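Local coordinates for toll-like receptor 13 (Mus musculus, PDB 4Z0C), which recognises single-stranded RNA from bacterial 23S ribosomal RNA through its leucine-rich-repeat ectodomain and signals by way of MYD88 and TRAF6, at residues F11-V16 with P34-H39; L653-V658 with E681-F686; H247-R252 with N277-E282. One frame throughout, in Å; residues are numbered along the deposited sequence.

In the fold
Contact 3 joins neighbouring turns of a leucine-rich-repeat solenoid, the ectodomain of the receptor; contacts 1 and 2 join its two ends to their caps. Contact 1 sits where the N-terminal cap meets the first repeat, partly buried, with imidazoles in reach of RNA and sugar. Contact 2, the most buried, closes the other end, where strand 655-657 meets the C-terminal cap through aromatic and aliphatic packing. The centres of contacts 1 and 2 are about 14 Å apart. Contact 3 lies across the chain's centre from contact 2, about 59 Å between centres, on the turns leading into strands 253-255 and 283-285; its outer side is polar, with a water and two basic side chains.

Contact 1. Residues F11-V16 with P34-H39; sequences FDIHHV and PRYTTH. With NAG (2-acetamido-2-deoxy-beta-D-glucopyranose), chain E; nucleotides of chain C.
With chi1 at -67° in His15 and -62° in His39, both CG atoms stand beside their own backbone N, and the imidazoles run side by side. The residues form a parallel bridge where the N-terminal cap of the leucine-rich-repeat solenoid, strand 15-17, passes to the first repeat strand, 39-41. The rings make an offset stack, centroids 3.9 Å apart and planes tilted by 22°, with His39 CB over the His15 face in a CH-pi contact. Flat, polar-edged histidine suits this place: His15 packs by its face while its edge gives ND1 to N1 of the adenine A6 of chain C, 3.0 Å away, so this nitrogen carries the proton. The stack thus backs a residue that hydrogen-bonds the adenine, consistent with a part in base recognition, and the N-acetylglucosamine lies beside both rings.

In the backbone, His14 O accepts two amides, from His39 N in an almost straight bond and from Thr38 N at a more bent angle, while Val16 N reaches His39 O at 2.6 Å. Asp12 makes an Asx turn: its OD1 takes His14 N from above the carboxylate plane and His14 ND1 on the syn lone pair, fixing that ring's rotation. Tyr36 brings its edge to Ile13 O, its hydroxyl bonded to Gln8. Val16 CG2 packs on Thr37 CG2 at 3.6 Å.

Contact 2. Residues L653-V658 with E681-F686; sequences LMFFDV and EVHIPF
Here the C-terminal cap meets the last repeat strand: the segment 681-686, which follows helix 670-678, lays its backbone along strand 655-657. The two run the same way, 13° apart, and a single bridge pairs Phe655 with His683. His683 N gives its hydrogen to Met654 O at 3.0 Å, coming from well above the carbonyl plane, whereas Phe656 N meets His683 O nearly along the C=O axis. Pro685, which lacks an amide hydrogen, ends such pairing and offers a compact, puckered apolar ring instead.

Phe655, its CG anti to the backbone N (chi1 -168°), swings its ring back over the cap; Pro685 CD lies over one face in a CH-pi contact, and Pro685 CG comes to 3.4 Å from Phe655 CZ. His683 lies alongside, CD2 to Phe655 CE2 at 3.8 Å, and its ring also meets Phe3 and Tyr1, so this end of the leucine-rich-repeat solenoid abuts the N-terminal cap as well. On the side of the strand that carries Phe656, branched side chains fill the interior: Val682 CG1 lies 3.9 Å from Phe656 CB and its CG2 3.9 Å from Leu653 CD2, while Ile684 CG1 approaches the edge of the Phe656 ring, which also packs on Phe672 of helix 670-678. Pro685 CG further rests on Asp657 CG, 3.5 Å away, while the carboxylate is held by a salt bridge to Arg635 and by Tyr659 N.

Contact 3. Residues H247-R252 with N277-E282; sequences HLQNLR and NLPKLE
Gln249 makes the one side-chain hydrogen bond that spans the two turns: its NE2 lies nearly along the C=O axis of Asn277, 2.8 Å from Asn277 O, which sits close to the plane of the Gln249 amide. With CG anti to the carbonyl carbon, a bend at chi2 (-70°) brings the amide there, and OE1 on its other side lies 3.3 Å from Pro279 CD. A long, flexible amide suits this place, since the same NE2 also donates to Ala245 O. Leu278 turns CD2 inward to Leu248 CB at 3.6 Å, where the leucines of successive turns line the apolar interior. Further along, Glu282 N donates to Arg252 O at 2.8 Å, an almost straight bond at 171°, tying the turns together just before strands 253-255 and 283-285.

Behind this first shell stand two type I turns of like shape, Leu248 to Leu251 and Leu278 to Leu281, each closed by its own backbone bond. They belong to adjacent turns of the leucine-rich-repeat solenoid and lie against each other one residue out of step, Gln249 nearest Leu278 and Arg252 nearest Leu281. A water fills the step between them: it accepts from Lys280 N at 2.6 Å and donates to Leu251 O, with a weak bond to Gln249 O, so backbone groups that do not pair directly are bridged. Asn250, whose ND2 reaches Pro226 O, anchors the first turn to the repeat before it.

On the outer side Arg252 bends at chi2 so that NH1 returns to Asn250 O, and Lys280 runs alongside, its CE 3.5 Å from Arg252 NH2. Like charges so near, Arg252 NH2 to Lys280 NZ 3.9 Å, should repel, and the carboxylate of Glu282 in the vicinity may offset part of that cost.

Contact 1. Residues F11-V16 with P34-H39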
loop_
_atom_site.group_PDB
_atom_site.type_symbol
_atom_site.label_atom_id
_atom_site.label_comp_id
_atom_site.label_asym_id
_atom_site.label_seq_id
_atom_site.Cartn_x
_atom_site.Cartn_y
_atom_site.Cartn_z
ATOM N N PHE A 11 -10.642 -29.632 -5.801
ATOM C CA PHE A 11 -10.780 -30.464 -4.606
ATOM C C PHE A 11 -12.079 -31.275 -4.579
ATOM O O PHE A 11 -12.408 -31.885 -3.563
ATOM C CB PHE A 11 -10.620 -29.633 -3.328
ATOM C CG PHE A 11 -9.345 -28.830 -3.298
ATOM C CD1 PHE A 11 -8.104 -29.471 -3.238
ATOM C CD2 PHE A 11 -9.375 -27.440 -3.353
ATOM C CE1 PHE A 11 -6.930 -28.743 -3.244
ATOM C CE2 PHE A 11 -8.183 -26.698 -3.347
ATOM C CZ PHE A 11 -6.973 -27.346 -3.284
ATOM N N ASP A 12 -12.829 -31.252 -5.680
ATOM C CA ASP A 12 -13.958 -32.177 -5.863
ATOM C C ASP A 12 -14.333 -32.315 -7.354
ATOM O O ASP A 12 -14.965 -31.407 -7.910
ATOM C CB ASP A 12 -15.152 -31.718 -5.044
ATOM C CG ASP A 12 -16.311 -32.775 -4.989
ATOM O OD1 ASP A 12 -16.468 -33.634 -5.889
ATOM O OD2 ASP A 12 -17.056 -32.758 -3.992
ATOM N N ILE A 13 -13.944 -33.442 -7.982
ATOM C CA ILE A 13 -14.228 -33.708 -9.410
ATOM C C ILE A 13 -15.724 -33.579 -9.805
ATOM O O ILE A 13 -16.051 -33.380 -10.981
ATOM C CB ILE A 13 -13.691 -35.118 -9.891
ATOM C CG1 ILE A 13 -14.332 -36.272 -9.112
ATOM C CG2 ILE A 13 -12.171 -35.215 -9.790
ATOM C CD1 ILE A 13 -13.993 -37.670 -9.682
ATOM N N HIS A 14 -16.629 -33.693 -8.837
ATOM C CA HIS A 14 -18.073 -33.592 -9.120
ATOM C C HIS A 14 -18.563 -32.141 -9.297
ATOM O O HIS A 14 -19.727 -31.903 -9.639
ATOM C CB HIS A 14 -18.869 -34.268 -8.005
ATOM C CG HIS A 14 -18.483 -35.693 -7.780
ATOM N ND1 HIS A 14 -17.627 -36.082 -6.772
ATOM C CD2 HIS A 14 -18.809 -36.821 -8.452
ATOM C CE1 HIS A 14 -17.452 -37.390 -6.824
ATOM N NE2 HIS A 14 -18.154 -37.862 -7.839
ATOM N N HIS A 15 -17.685 -31.170 -9.051
ATOM C CA HIS A 15 -18.058 -29.765 -9.215
ATOM C C HIS A 15 -17.470 -29.208 -10.504
ATOM O O HIS A 15 -16.264 -29.311 -10.734
ATOM C CB HIS A 15 -17.599 -28.935 -8.005
ATOM C CG HIS A 15 -18.318 -29.270 -6.734
ATOM N ND1 HIS A 15 -18.619 -28.329 -5.776
ATOM C CD2 HIS A 15 -18.805 -30.443 -6.269
ATOM C CE1 HIS A 15 -19.249 -28.909 -4.771
ATOM N NE2 HIS A 15 -19.386 -30.189 -5.051
ATOM N N VAL A 16 -18.309 -28.603 -11.341
ATOM C CA VAL A 16 -17.824 -28.084 -12.620
ATOM C C VAL A 16 -18.108 -26.591 -12.767
ATOM O O VAL A 16 -19.220 -26.143 -12.517
ATOM C CB VAL A 16 -18.444 -28.866 -13.816
ATOM C CG1 VAL A 16 -18.040 -28.250 -15.147
ATOM C CG2 VAL A 16 -18.013 -30.310 -13.768
ATOM N N PRO A 34 -18.304 -34.643 -17.540
ATOM C CA PRO A 34 -18.610 -36.005 -17.076
ATOM C C PRO A 34 -20.054 -36.227 -16.626
ATOM O O PRO A 34 -20.759 -35.314 -16.175
ATOM C CB PRO A 34 -17.664 -36.197 -15.878
ATOM C CG PRO A 34 -16.595 -35.179 -16.059
ATOM C CD PRO A 34 -17.292 -34.005 -16.684
ATOM N N ARG A 35 -20.484 -37.473 -16.750
ATOM C CA ARG A 35 -21.829 -37.853 -16.362
ATOM C C ARG A 35 -21.969 -37.883 -14.838
ATOM O O ARG A 35 -23.082 -37.849 -14.318
ATOM C CB ARG A 35 -22.197 -39.215 -16.981
ATOM C CG ARG A 35 -22.173 -39.238 -18.508
ATOM C CD ARG A 35 -22.438 -40.637 -19.068
ATOM N NE ARG A 35 -23.761 -40.728 -19.682
ATOM C CZ ARG A 35 -24.887 -40.934 -19.004
ATOM N NH1 ARG A 35 -26.047 -40.988 -19.644
ATOM N NH2 ARG A 35 -24.856 -41.076 -17.685
ATOM N N TYR A 36 -20.843 -37.947 -14.122
ATOM C CA TYR A 36 -20.886 -37.990 -12.651
ATOM C C TYR A 36 -20.954 -36.596 -11.987
ATOM O O TYR A 36 -20.869 -36.470 -10.763
ATOM C CB TYR A 36 -19.718 -38.817 -12.081
ATOM C CG TYR A 36 -18.341 -38.313 -12.462
ATOM C CD1 TYR A 36 -17.875 -37.084 -11.999
ATOM C CD2 TYR A 36 -17.479 -39.087 -13.238
ATOM C CE1 TYR A 36 -16.606 -36.616 -12.329
ATOM C CE2 TYR A 36 -16.209 -38.630 -13.571
ATOM C CZ TYR A 36 -15.782 -37.390 -13.115
ATOM O OH TYR A 36 -14.528 -36.918 -13.434
ATOM N N THR A 37 -21.096 -35.559 -12.807
ATOM C CA THR A 37 -21.142 -34.182 -12.337
ATOM C C THR A 37 -22.356 -33.911 -11.446
ATOM O O THR A 37 -23.493 -34.068 -11.874
ATOM C CB THR A 37 -21.131 -33.206 -13.540
ATOM O OG1 THR A 37 -19.907 -33.373 -14.269
ATOM C CG2 THR A 37 -21.231 -31.757 -13.091
ATOM N N THR A 38 -22.114 -33.481 -10.209
ATOM C CA THR A 38 -23.212 -33.158 -9.305
ATOM C C THR A 38 -23.479 -31.669 -9.186
ATOM O O THR A 38 -24.624 -31.268 -9.031
ATOM C CB THR A 38 -23.041 -33.796 -7.913
ATOM O OG1 THR A 38 -21.936 -33.215 -7.228
ATOM C CG2 THR A 38 -22.804 -35.306 -8.057
ATOM N N HIS A 39 -22.435 -30.849 -9.268
ATOM C CA HIS A 39 -22.588 -29.385 -9.218
ATOM C C HIS A 39 -22.058 -28.728 -10.487
ATOM O O HIS A 39 -20.896 -28.935 -10.876
ATOM C CB HIS A 39 -21.855 -28.773 -8.020
ATOM C CG HIS A 39 -22.358 -29.231 -6.688
ATOM N ND1 HIS A 39 -22.268 -30.537 -6.263
ATOM C CD2 HIS A 39 -22.955 -28.551 -5.681
ATOM C CE1 HIS A 39 -22.780 -30.643 -5.050
ATOM N NE2 HIS A 39 -23.223 -29.455 -4.681
HETATM C C1 NAG E . -19.387 -22.555 -3.349
HETATM C C2 NAG E . -19.483 -23.651 -2.301
HETATM C C3 NAG E . -19.207 -23.094 -0.900
HETATM C C4 NAG E . -17.881 -22.319 -0.845
HETATM C C5 NAG E . -17.918 -21.246 -1.935
HETATM C C6 NAG E . -16.586 -20.536 -2.089
HETATM C C7 NAG E . -20.977 -25.524 -2.921
HETATM C C8 NAG E . -22.410 -25.998 -3.030
HETATM N N2 NAG E . -20.790 -24.297 -2.402
HETATM O O3 NAG E . -19.162 -24.168 -0.002
HETATM O O4 NAG E . -17.552 -21.777 0.447
HETATM O O5 NAG E . -18.199 -21.787 -3.217
HETATM O O6 NAG E . -16.723 -19.719 -3.228
HETATM O O7 NAG E . -20.045 -26.256 -3.304
ATOM P P A C 6 -9.454 -22.143 -4.109
ATOM O OP1 A C 6 -10.223 -21.835 -2.875
ATOM O OP2 A C 6 -8.327 -23.085 -3.965
ATOM O "O5'" A C 6 -10.482 -22.631 -5.218
ATOM C "C5'" A C 6 -10.068 -22.923 -6.557
ATOM C "C4'" A C 6 -11.147 -22.574 -7.558
ATOM O "O4'" A C 6 -12.355 -23.335 -7.254
ATOM C "C3'" A C 6 -11.574 -21.115 -7.562
ATOM O "O3'" A C 6 -12.031 -20.789 -8.871
ATOM C "C2'" A C 6 -12.760 -21.110 -6.595
ATOM O "O2'" A C 6 -13.655 -20.036 -6.769
ATOM C "C1'" A C 6 -13.422 -22.447 -6.919
ATOM N N9 A C 6 -14.134 -23.073 -5.803
ATOM C C8 A C 6 -13.836 -23.022 -4.457
ATOM N N7 A C 6 -14.641 -23.763 -3.712
ATOM C C5 A C 6 -15.505 -24.360 -4.622
ATOM C C6 A C 6 -16.575 -25.267 -4.472
ATOM N N6 A C 6 -16.974 -25.750 -3.297
ATOM N N1 A C 6 -17.230 -25.671 -5.585
ATOM C C2 A C 6 -16.818 -25.193 -6.768
ATOM N N3 A C 6 -15.833 -24.337 -7.041
ATOM C C4 A C 6 -15.201 -23.953 -5.914
#

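Contact 2. Residues L653-V658 with E681-F686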
loop_
_atom_site.group_PDB
_atom_site.type_symbol
_atom_site.label_atom_id
_atom_site.label_comp_id
_atom_site.label_asym_id
_atom_site.label_seq_id
_atom_site.Cartn_x
_atom_site.Cartn_y
_atom_site.Cartn_z
ATOM N N LEU A 653 -0.426 -36.874 -8.672
ATOM C CA LEU A 653 -1.006 -35.771 -9.436
ATOM C C LEU A 653 -2.448 -36.049 -9.846
ATOM O O LEU A 653 -2.752 -37.140 -10.313
ATOM C CB LEU A 653 -0.147 -35.480 -10.670
ATOM C CG LEU A 653 -0.505 -34.190 -11.399
ATOM C CD1 LEU A 653 -0.143 -32.968 -10.545
ATOM C CD2 LEU A 653 0.158 -34.134 -12.758
ATOM N N MET A 654 -3.335 -35.070 -9.672
ATOM C CA MET A 654 -4.725 -35.202 -10.154
ATOM C C MET A 654 -5.343 -33.924 -10.712
ATOM O O MET A 654 -6.432 -33.954 -11.256
ATOM C CB MET A 654 -5.645 -35.845 -9.113
ATOM C CG MET A 654 -5.608 -35.278 -7.723
ATOM S SD MET A 654 -6.390 -36.463 -6.594
ATOM C CE MET A 654 -5.456 -37.962 -6.930
ATOM N N PHE A 655 -4.601 -32.825 -10.634
ATOM C CA PHE A 655 -5.000 -31.558 -11.209
ATOM C C PHE A 655 -3.714 -30.842 -11.613
ATOM O O PHE A 655 -2.872 -30.566 -10.767
ATOM C CB PHE A 655 -5.749 -30.740 -10.162
ATOM C CG PHE A 655 -6.454 -29.529 -10.710
ATOM C CD1 PHE A 655 -5.815 -28.297 -10.749
ATOM C CD2 PHE A 655 -7.766 -29.612 -11.148
ATOM C CE1 PHE A 655 -6.474 -27.174 -11.234
ATOM C CE2 PHE A 655 -8.431 -28.493 -11.634
ATOM C CZ PHE A 655 -7.790 -27.278 -11.674
ATOM N N PHE A 656 -3.561 -30.564 -12.906
ATOM C CA PHE A 656 -2.350 -29.954 -13.457
ATOM C C PHE A 656 -2.785 -28.872 -14.414
ATOM O O PHE A 656 -3.409 -29.157 -15.443
ATOM C CB PHE A 656 -1.493 -30.992 -14.179
ATOM C CG PHE A 656 -0.309 -30.411 -14.910
ATOM C CD1 PHE A 656 0.818 -29.993 -14.213
ATOM C CD2 PHE A 656 -0.311 -30.315 -16.299
ATOM C CE1 PHE A 656 1.927 -29.469 -14.881
ATOM C CE2 PHE A 656 0.784 -29.791 -16.971
ATOM C CZ PHE A 656 1.910 -29.365 -16.258
ATOM N N ASP A 657 -2.480 -27.627 -14.053
ATOM C CA ASP A 657 -3.115 -26.481 -14.678
ATOM C C ASP A 657 -2.091 -25.718 -15.467
ATOM O O ASP A 657 -1.163 -25.129 -14.901
ATOM C CB ASP A 657 -3.725 -25.583 -13.603
ATOM C CG ASP A 657 -4.594 -24.488 -14.179
ATOM O OD1 ASP A 657 -4.440 -24.155 -15.378
ATOM O OD2 ASP A 657 -5.415 -23.944 -13.418
ATOM N N VAL A 658 -2.273 -25.713 -16.780
ATOM C CA VAL A 658 -1.331 -25.057 -17.674
ATOM C C VAL A 658 -2.109 -24.181 -18.663
ATOM O O VAL A 658 -1.655 -23.853 -19.761
ATOM C CB VAL A 658 -0.404 -26.109 -18.334
ATOM C CG1 VAL A 658 -1.146 -26.894 -19.415
ATOM C CG2 VAL A 658 0.869 -25.469 -18.845
ATOM N N GLU A 681 -6.545 -39.981 -14.640
ATOM C CA GLU A 681 -6.109 -39.736 -13.283
ATOM C C GLU A 681 -5.938 -38.236 -13.063
ATOM O O GLU A 681 -6.172 -37.731 -11.962
ATOM C CB GLU A 681 -4.798 -40.472 -13.025
ATOM C CG GLU A 681 -4.158 -40.182 -11.684
ATOM C CD GLU A 681 -4.721 -41.055 -10.568
ATOM O OE1 GLU A 681 -4.376 -40.791 -9.392
ATOM O OE2 GLU A 681 -5.490 -42.007 -10.867
ATOM N N VAL A 682 -5.572 -37.520 -14.124
ATOM C CA VAL A 682 -5.264 -36.112 -13.998
ATOM C C VAL A 682 -6.165 -35.229 -14.844
ATOM O O VAL A 682 -6.244 -35.389 -16.060
ATOM C CB VAL A 682 -3.793 -35.794 -14.364
ATOM C CG1 VAL A 682 -3.525 -34.285 -14.197
ATOM C CG2 VAL A 682 -2.838 -36.597 -13.496
ATOM N N HIS A 683 -6.823 -34.278 -14.180
ATOM C CA HIS A 683 -7.633 -33.276 -14.863
ATOM C C HIS A 683 -6.795 -32.058 -15.270
ATOM O O HIS A 683 -5.922 -31.631 -14.531
ATOM C CB HIS A 683 -8.840 -32.822 -14.022
ATOM C CG HIS A 683 -9.674 -31.800 -14.719
ATOM N ND1 HIS A 683 -10.520 -32.118 -15.758
ATOM C CD2 HIS A 683 -9.733 -30.451 -14.588
ATOM C CE1 HIS A 683 -11.088 -31.017 -16.220
ATOM N NE2 HIS A 683 -10.628 -29.993 -15.524
ATOM N N ILE A 684 -7.082 -31.519 -16.451
ATOM C CA ILE A 684 -6.324 -30.422 -17.023
ATOM C C ILE A 684 -7.250 -29.332 -17.564
ATOM O O ILE A 684 -7.816 -29.468 -18.644
ATOM C CB ILE A 684 -5.285 -30.924 -18.085
ATOM C CG1 ILE A 684 -4.148 -31.645 -17.360
ATOM C CG2 ILE A 684 -4.695 -29.762 -18.920
ATOM C CD1 ILE A 684 -3.479 -32.657 -18.136
ATOM N N PRO A 685 -7.408 -28.249 -16.784
ATOM C CA PRO A 685 -8.349 -27.148 -17.016
ATOM C C PRO A 685 -8.303 -26.536 -18.410
ATOM O O PRO A 685 -7.278 -25.978 -18.832
ATOM C CB PRO A 685 -7.913 -26.089 -15.993
ATOM C CG PRO A 685 -7.096 -26.800 -14.980
ATOM C CD PRO A 685 -6.846 -28.209 -15.424
ATOM N N PHE A 686 -9.450 -26.618 -19.079
ATOM C CA PHE A 686 -9.717 -25.967 -20.361
ATOM C C PHE A 686 -8.850 -26.484 -21.500
ATOM O O PHE A 686 -8.780 -25.860 -22.557
ATOM C CB PHE A 686 -9.630 -24.445 -20.239
ATOM C CG PHE A 686 -10.394 -23.885 -19.063
ATOM C CD1 PHE A 686 -11.783 -23.950 -19.024
ATOM C CD2 PHE A 686 -9.727 -23.314 -17.991
ATOM C CE1 PHE A 686 -12.498 -23.451 -17.942
ATOM C CE2 PHE A 686 -10.436 -22.806 -16.904
ATOM C CZ PHE A 686 -11.834 -22.876 -16.886
#

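Contact 3. Residues H247-R252 with N277-E282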
loop_
_atom_site.group_PDB
_atom_site.type_symbol
_atom_site.label_atom_id
_atom_site.label_comp_id
_atom_site.label_asym_id
_atom_site.label_seq_id
_atom_site.Cartn_x
_atom_site.Cartn_y
_atom_site.Cartn_z
ATOM N N HIS A 247 -54.765 -10.075 17.810
ATOM C CA HIS A 247 -54.343 -10.865 16.666
ATOM C C HIS A 247 -52.841 -11.156 16.649
ATOM O O HIS A 247 -52.347 -11.766 15.704
ATOM C CB HIS A 247 -54.781 -10.177 15.374
ATOM C CG HIS A 247 -56.267 -10.052 15.243
ATOM N ND1 HIS A 247 -56.876 -8.985 14.620
ATOM C CD2 HIS A 247 -57.268 -10.871 15.652
ATOM C CE1 HIS A 247 -58.188 -9.148 14.656
ATOM N NE2 HIS A 247 -58.451 -10.288 15.270
ATOM N N LEU A 248 -52.126 -10.727 17.690
ATOM C CA LEU A 248 -50.660 -10.848 17.721
ATOM C C LEU A 248 -50.129 -11.450 19.017
ATOM O O LEU A 248 -49.067 -11.059 19.488
ATOM C CB LEU A 248 -50.014 -9.472 17.513
ATOM C CG LEU A 248 -50.400 -8.794 16.193
ATOM C CD1 LEU A 248 -50.079 -7.292 16.196
ATOM C CD2 LEU A 248 -49.739 -9.504 15.011
ATOM N N GLN A 249 -50.858 -12.389 19.604
ATOM C CA GLN A 249 -50.477 -12.880 20.924
ATOM C C GLN A 249 -49.289 -13.831 20.878
ATOM O O GLN A 249 -48.694 -14.133 21.911
ATOM C CB GLN A 249 -51.660 -13.529 21.644
ATOM C CG GLN A 249 -52.735 -12.554 22.095
ATOM C CD GLN A 249 -52.289 -11.656 23.225
ATOM O OE1 GLN A 249 -52.068 -12.117 24.346
ATOM N NE2 GLN A 249 -52.213 -10.355 22.955
ATOM N N ASN A 250 -48.941 -14.311 19.694
ATOM C CA ASN A 250 -47.738 -15.126 19.565
ATOM C C ASN A 250 -46.471 -14.359 19.154
ATOM O O ASN A 250 -45.410 -14.949 19.030
ATOM C CB ASN A 250 -47.976 -16.300 18.611
ATOM C CG ASN A 250 -48.613 -17.487 19.307
ATOM O OD1 ASN A 250 -48.202 -17.869 20.407
ATOM N ND2 ASN A 250 -49.631 -18.072 18.675
ATOM N N LEU A 251 -46.594 -13.054 18.948
ATOM C CA LEU A 251 -45.503 -12.255 18.431
ATOM C C LEU A 251 -44.308 -12.201 19.398
ATOM O O LEU A 251 -44.469 -11.914 20.584
ATOM C CB LEU A 251 -45.993 -10.850 18.077
ATOM C CG LEU A 251 -45.208 -10.194 16.929
ATOM C CD1 LEU A 251 -45.505 -10.893 15.614
ATOM C CD2 LEU A 251 -45.488 -8.704 16.825
ATOM N N ARG A 252 -43.118 -12.514 18.883
ATOM C CA ARG A 252 -41.885 -12.461 19.673
ATOM C C ARG A 252 -41.010 -11.249 19.316
ATOM O O ARG A 252 -40.212 -10.775 20.131
ATOM C CB ARG A 252 -41.065 -13.738 19.473
ATOM C CG ARG A 252 -41.300 -14.830 20.499
ATOM C CD ARG A 252 -42.444 -15.695 20.097
ATOM N NE ARG A 252 -42.588 -16.854 20.973
ATOM C CZ ARG A 252 -43.524 -17.789 20.826
ATOM N NH1 ARG A 252 -44.416 -17.702 19.843
ATOM N NH2 ARG A 252 -43.572 -18.813 21.667
ATOM N N ASN A 277 -49.570 -5.035 25.312
ATOM C CA ASN A 277 -50.463 -6.198 25.302
ATOM C C ASN A 277 -49.965 -7.393 24.494
ATOM O O ASN A 277 -50.753 -8.255 24.107
ATOM C CB ASN A 277 -51.849 -5.794 24.832
ATOM C CG ASN A 277 -52.586 -4.964 25.861
ATOM O OD1 ASN A 277 -52.719 -5.365 27.019
ATOM N ND2 ASN A 277 -53.016 -3.775 25.459
ATOM N N LEU A 278 -48.660 -7.441 24.234
ATOM C CA LEU A 278 -48.079 -8.581 23.539
ATOM C C LEU A 278 -47.164 -9.332 24.500
ATOM O O LEU A 278 -45.997 -8.984 24.654
ATOM C CB LEU A 278 -47.316 -8.096 22.311
ATOM C CG LEU A 278 -48.151 -7.198 21.398
ATOM C CD1 LEU A 278 -47.279 -6.540 20.344
ATOM C CD2 LEU A 278 -49.269 -7.999 20.758
ATOM N N PRO A 279 -47.700 -10.360 25.164
ATOM C CA PRO A 279 -47.014 -10.989 26.299
ATOM C C PRO A 279 -45.782 -11.814 25.909
ATOM O O PRO A 279 -45.006 -12.211 26.782
ATOM C CB PRO A 279 -48.103 -11.885 26.914
ATOM C CG PRO A 279 -49.013 -12.202 25.765
ATOM C CD PRO A 279 -49.028 -10.955 24.917
ATOM N N LYS A 280 -45.602 -12.075 24.620
ATOM C CA LYS A 280 -44.463 -12.870 24.185
ATOM C C LYS A 280 -43.382 -11.998 23.505
ATOM O O LYS A 280 -42.336 -12.492 23.108
ATOM C CB LYS A 280 -44.925 -13.985 23.252
ATOM C CG LYS A 280 -45.734 -15.088 23.927
ATOM C CD LYS A 280 -44.881 -15.834 24.932
ATOM C CE LYS A 280 -44.792 -17.316 24.593
ATOM N NZ LYS A 280 -43.814 -18.026 25.477
ATOM N N LEU A 281 -43.653 -10.708 23.366
ATOM C CA LEU A 281 -42.747 -9.804 22.681
ATOM C C LEU A 281 -41.428 -9.697 23.445
ATOM O O LEU A 281 -41.419 -9.374 24.624
ATOM C CB LEU A 281 -43.384 -8.424 22.535
ATOM C CG LEU A 281 -42.523 -7.433 21.748
ATOM C CD1 LEU A 281 -42.489 -7.780 20.262
ATOM C CD2 LEU A 281 -42.996 -5.996 21.965
ATOM N N GLU A 282 -40.319 -10.009 22.795
ATOM C CA GLU A 282 -39.022 -9.875 23.470
ATOM C C GLU A 282 -37.944 -9.134 22.660
ATOM O O GLU A 282 -36.929 -8.698 23.205
ATOM C CB GLU A 282 -38.546 -11.237 23.979
ATOM C CG GLU A 282 -38.287 -12.268 22.916
ATOM C CD GLU A 282 -38.288 -13.677 23.500
ATOM O OE1 GLU A 282 -38.915 -13.867 24.572
ATOM O OE2 GLU A 282 -37.671 -14.586 22.898
HETATM O O HOH W 1 -46.694 -11.480 22.381
#